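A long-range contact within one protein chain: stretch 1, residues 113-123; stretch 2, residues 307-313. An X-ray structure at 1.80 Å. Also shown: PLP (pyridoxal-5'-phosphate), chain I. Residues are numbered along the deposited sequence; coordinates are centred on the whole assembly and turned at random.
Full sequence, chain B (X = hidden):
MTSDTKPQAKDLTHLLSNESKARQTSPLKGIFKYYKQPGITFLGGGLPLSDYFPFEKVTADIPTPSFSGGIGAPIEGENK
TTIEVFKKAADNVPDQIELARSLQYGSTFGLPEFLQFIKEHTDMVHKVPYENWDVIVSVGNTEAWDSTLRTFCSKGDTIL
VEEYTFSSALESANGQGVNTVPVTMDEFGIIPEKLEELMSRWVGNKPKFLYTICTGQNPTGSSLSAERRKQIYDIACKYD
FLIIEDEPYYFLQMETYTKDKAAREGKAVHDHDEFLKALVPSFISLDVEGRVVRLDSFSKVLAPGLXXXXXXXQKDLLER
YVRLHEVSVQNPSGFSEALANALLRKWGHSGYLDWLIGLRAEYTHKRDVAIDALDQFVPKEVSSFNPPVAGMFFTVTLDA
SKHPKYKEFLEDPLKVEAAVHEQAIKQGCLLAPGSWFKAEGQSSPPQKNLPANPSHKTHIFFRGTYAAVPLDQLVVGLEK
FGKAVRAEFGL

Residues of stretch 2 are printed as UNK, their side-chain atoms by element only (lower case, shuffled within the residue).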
# COMPACT_ATOMS: atom_id res chain seq x y z
N GLU B 113 4.61 -19.28 -2.73
CA GLU B 113 3.45 -20.10 -3.16
C GLU B 113 2.53 -19.23 -4.05
O GLU B 113 2.01 -19.73 -5.08
CB GLU B 113 2.67 -20.63 -1.95
CG GLU B 113 3.45 -21.64 -1.13
CD GLU B 113 4.47 -21.14 -0.12
OE1 GLU B 113 4.67 -19.89 0.04
OE2 GLU B 113 5.05 -22.00 0.53
N PHE B 114 2.33 -17.98 -3.67
CA PHE B 114 1.43 -17.07 -4.44
C PHE B 114 2.10 -16.72 -5.77
O PHE B 114 1.45 -16.85 -6.83
CB PHE B 114 1.11 -15.84 -3.61
CG PHE B 114 0.28 -14.85 -4.39
CD1 PHE B 114 -1.05 -15.14 -4.70
CD2 PHE B 114 0.85 -13.71 -4.89
CE1 PHE B 114 -1.80 -14.26 -5.46
CE2 PHE B 114 0.10 -12.82 -5.65
CZ PHE B 114 -1.22 -13.09 -5.91
N LEU B 115 3.37 -16.27 -5.73
CA LEU B 115 4.15 -15.91 -6.95
C LEU B 115 4.16 -17.10 -7.91
O LEU B 115 3.95 -16.87 -9.12
CB LEU B 115 5.59 -15.54 -6.57
CG LEU B 115 5.80 -14.17 -5.91
CD1 LEU B 115 7.28 -13.92 -5.62
CD2 LEU B 115 5.26 -13.06 -6.80
N GLN B 116 4.35 -18.33 -7.43
CA GLN B 116 4.39 -19.52 -8.32
C GLN B 116 3.06 -19.63 -9.09
O GLN B 116 3.09 -19.84 -10.32
CB GLN B 116 4.64 -20.80 -7.54
CG GLN B 116 4.64 -22.03 -8.44
CD GLN B 116 4.86 -23.30 -7.65
OE1 GLN B 116 4.07 -23.65 -6.78
NE2 GLN B 116 5.97 -23.98 -7.93
N PHE B 117 1.93 -19.55 -8.40
CA PHE B 117 0.62 -19.70 -9.05
C PHE B 117 0.45 -18.58 -10.08
O PHE B 117 0.05 -18.83 -11.23
CB PHE B 117 -0.53 -19.67 -8.06
CG PHE B 117 -1.84 -19.97 -8.73
CD1 PHE B 117 -2.54 -18.97 -9.40
CD2 PHE B 117 -2.39 -21.23 -8.66
CE1 PHE B 117 -3.75 -19.23 -9.99
CE2 PHE B 117 -3.59 -21.51 -9.28
CZ PHE B 117 -4.27 -20.51 -9.93
N ILE B 118 0.73 -17.35 -9.68
CA ILE B 118 0.43 -16.17 -10.52
C ILE B 118 1.42 -16.14 -11.70
O ILE B 118 1.04 -15.76 -12.81
CB ILE B 118 0.36 -14.93 -9.59
CG1 ILE B 118 -0.86 -14.07 -9.88
CG2 ILE B 118 1.64 -14.13 -9.60
CD1 ILE B 118 -2.16 -14.83 -9.82
N LYS B 119 2.64 -16.64 -11.52
CA LYS B 119 3.61 -16.75 -12.63
C LYS B 119 3.14 -17.82 -13.63
O LYS B 119 3.21 -17.58 -14.85
CB LYS B 119 5.02 -16.97 -12.11
CG LYS B 119 6.07 -16.89 -13.20
CD LYS B 119 7.52 -16.83 -12.70
CE LYS B 119 8.51 -16.60 -13.83
NZ LYS B 119 9.89 -16.39 -13.33
N GLU B 120 2.67 -18.96 -13.15
CA GLU B 120 2.14 -20.02 -14.04
C GLU B 120 0.94 -19.47 -14.82
O GLU B 120 0.88 -19.69 -16.02
CB GLU B 120 1.69 -21.23 -13.24
CG GLU B 120 2.85 -22.00 -12.64
CD GLU B 120 2.48 -23.10 -11.65
OE1 GLU B 120 1.37 -23.09 -11.04
OE2 GLU B 120 3.34 -23.97 -11.45
N HIS B 121 0.02 -18.82 -14.13
CA HIS B 121 -1.15 -18.14 -14.75
C HIS B 121 -0.68 -17.22 -15.89
O HIS B 121 -1.17 -17.38 -17.06
CB HIS B 121 -1.97 -17.40 -13.71
CG HIS B 121 -3.02 -16.55 -14.34
ND1 HIS B 121 -4.17 -17.09 -14.92
CD2 HIS B 121 -3.08 -15.21 -14.52
CE1 HIS B 121 -4.89 -16.10 -15.43
NE2 HIS B 121 -4.24 -14.92 -15.20
N THR B 122 0.25 -16.32 -15.57
CA THR B 122 0.81 -15.33 -16.54
C THR B 122 1.37 -16.06 -17.77
O THR B 122 1.02 -15.68 -18.90
CB THR B 122 1.82 -14.42 -15.85
OG1 THR B 122 1.11 -13.71 -14.84
CG2 THR B 122 2.50 -13.45 -16.79
N ASP B 123 2.19 -17.10 -17.58
CA ASP B 123 2.85 -17.77 -18.72
C ASP B 123 1.83 -18.56 -19.56
O ASP B 123 1.97 -18.58 -20.79
CB ASP B 123 4.00 -18.65 -18.27
CG ASP B 123 5.12 -18.74 -19.30
OD1 ASP B 123 5.18 -17.88 -20.22
OD2 ASP B 123 5.98 -19.60 -19.11
N UNK B 307 -6.93 -5.95 -2.40
CA UNK B 307 -5.76 -5.04 -2.42
C UNK B 307 -4.54 -5.91 -2.76
O UNK B 307 -3.59 -5.92 -2.03
n UNK B 307 -6.45 -1.33 -4.65
c UNK B 307 -7.47 -2.05 -4.22
c UNK B 307 -6.61 -2.13 -1.92
n UNK B 307 -8.41 -2.42 -5.07
c UNK B 307 -5.60 -4.30 -1.09
n UNK B 307 -7.55 -2.45 -2.97
c UNK B 307 -6.62 -3.20 -0.84
N UNK B 308 -4.63 -6.61 -3.88
CA UNK B 308 -3.61 -7.57 -4.31
C UNK B 308 -3.59 -7.60 -5.83
O UNK B 308 -4.64 -7.80 -6.48
c UNK B 308 -3.93 -8.97 -3.77
c UNK B 308 -1.52 -9.70 -3.41
c UNK B 308 -3.37 -11.38 -3.44
c UNK B 308 -2.88 -10.05 -4.02
N UNK B 309 -2.42 -7.41 -6.37
CA UNK B 309 -2.22 -7.60 -7.79
C UNK B 309 -0.79 -7.99 -8.01
O UNK B 309 -0.08 -8.42 -7.02
N UNK B 310 -0.36 -7.88 -9.23
CA UNK B 310 1.04 -8.18 -9.55
C UNK B 310 1.50 -7.34 -10.75
O UNK B 310 0.68 -6.66 -11.43
c UNK B 310 -1.09 -11.25 -12.13
n UNK B 310 0.08 -11.18 -12.83
c UNK B 310 -1.88 -10.66 -9.93
c UNK B 310 1.05 -10.61 -12.06
c UNK B 310 0.54 -10.32 -10.83
c UNK B 310 -3.12 -11.12 -10.30
c UNK B 310 1.27 -9.69 -9.70
c UNK B 310 -3.34 -11.65 -11.57
c UNK B 310 -2.34 -11.73 -12.51
c UNK B 310 -0.84 -10.72 -10.85
N UNK B 311 2.79 -7.37 -10.98
CA UNK B 311 3.43 -6.57 -12.05
C UNK B 311 4.28 -7.56 -12.83
O UNK B 311 5.04 -8.30 -12.18
c UNK B 311 3.34 -4.47 -10.61
c UNK B 311 4.11 -3.54 -9.68
c UNK B 311 4.97 -4.62 -12.53
c UNK B 311 4.23 -5.40 -11.46
N UNK B 312 4.13 -7.57 -14.16
CA UNK B 312 4.90 -8.43 -15.09
C UNK B 312 5.86 -7.55 -15.88
O UNK B 312 5.43 -6.54 -16.47
c UNK B 312 4.02 -9.26 -16.02
c UNK B 312 2.80 -9.83 -15.29
c UNK B 312 4.84 -10.35 -16.68
N UNK B 313 7.11 -7.98 -15.96
CA UNK B 313 8.12 -7.26 -16.72
C UNK B 313 9.50 -7.88 -16.55
O UNK B 313 9.65 -8.97 -15.96
N1 PLP I . -6.59 1.11 -13.44
C2 PLP I . -7.68 1.42 -14.15
C2A PLP I . -7.50 1.91 -15.54
C3 PLP I . -8.96 1.30 -13.61
O3 PLP I . -10.02 1.71 -14.37
C4 PLP I . -9.10 0.85 -12.28
C4A PLP I . -10.43 0.75 -11.69
C5 PLP I . -7.95 0.49 -11.56
C6 PLP I . -6.73 0.66 -12.17
C5A PLP I . -8.02 0.08 -10.11
O4P PLP I . -7.22 -1.11 -9.87
P PLP I . -6.97 -1.72 -8.47
O1P PLP I . -6.23 -2.99 -8.85
O2P PLP I . -8.37 -1.96 -7.84
O3P PLP I . -6.14 -0.73 -7.67
O HOH W 1 -0.81 -12.08 -15.99

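Position 307 carries seven side-chain atoms: three carbons in a row, a nitrogen, and then a carbon bearing two further nitrogens. This is a guanidinium at the end of a flexible chain, and it touches nothing on stretch 1; it reaches the phosphate of PLP instead. The residue is Arg 307. Its NH1 donates to PLP O2P at 2.8 Å and its NH2 to PLP O3P at 3.1 Å, both nearly straight, so the cation holds two phosphate oxygens at once.

Position 308 has four carbons and no heteroatom, forked at the second carbon. The CA-to-CB bond points toward the helix, and one of the branch ends lies against the ring of Phe 114. A chain forked one carbon beyond CB is leucine, and Leu 308 CD2 sits 3.7 Å from Phe 114 CZ, an apolar contact in a buried setting.

At position 309 there is no side-chain atom at all. The residue is Gly 309, where the strand begins; a CB here would point away from the helix.

Position 310 holds ten side-chain atoms, a single carbon followed by fused five- and six-membered rings containing eight carbons and one nitrogen. The bicycle lies under Ile 118 and extends to His 121 and Thr 122, with its nitrogen near the hydroxyl of the latter. Only an indole fits, so this is Trp 310, with chi1 in the p well. Ile 118 CG1 stands 3.4 Å from the centroid of the Trp 310 six-membered ring and only 8° off its normal, a CH-pi contact over the face. Trp 310 NE1 donates a weak hydrogen bond to Thr 122 OG1, 3.4 Å long and bent to 135°. His 121 CD2 approaches Trp 310 CZ2 at 4.1 Å.

Position 311 again shows four carbons, but the fork is at the first and one arm is two carbons long. That is the beta-branched pattern of isoleucine. Ile 311 is out of reach of the helix, as the alternation of a strand would have it.

Three carbons make up the side chain at position 312, one carrying the other two, and it points toward the helix once more. The residue is Val 312, whose CG1 lies 3.9 Å from Thr 122 CG2.

Position 313 has no side-chain atoms and makes no contact with stretch 1; it is Gly 313.

The contact therefore rests on the alternate positions Leu 308, Trp 310 and Val 312, which meet Phe 114, Ile 118, His 121 and Thr 122 on the helix. Trp 310 has the largest covered area and is the centre of the packing. Thr 122 is well placed for its part: its OG1 donates to Ile 118 O at 2.9 Å within the helix, leaving oxygen lone pairs for the indole. A water donates to Thr 122 OG1 at 2.8 Å and weakly accepts from Trp 310 NE1 at 3.4 Å, supplementing the bent direct bond.

Stretch 2 307-313: RLGWIVG
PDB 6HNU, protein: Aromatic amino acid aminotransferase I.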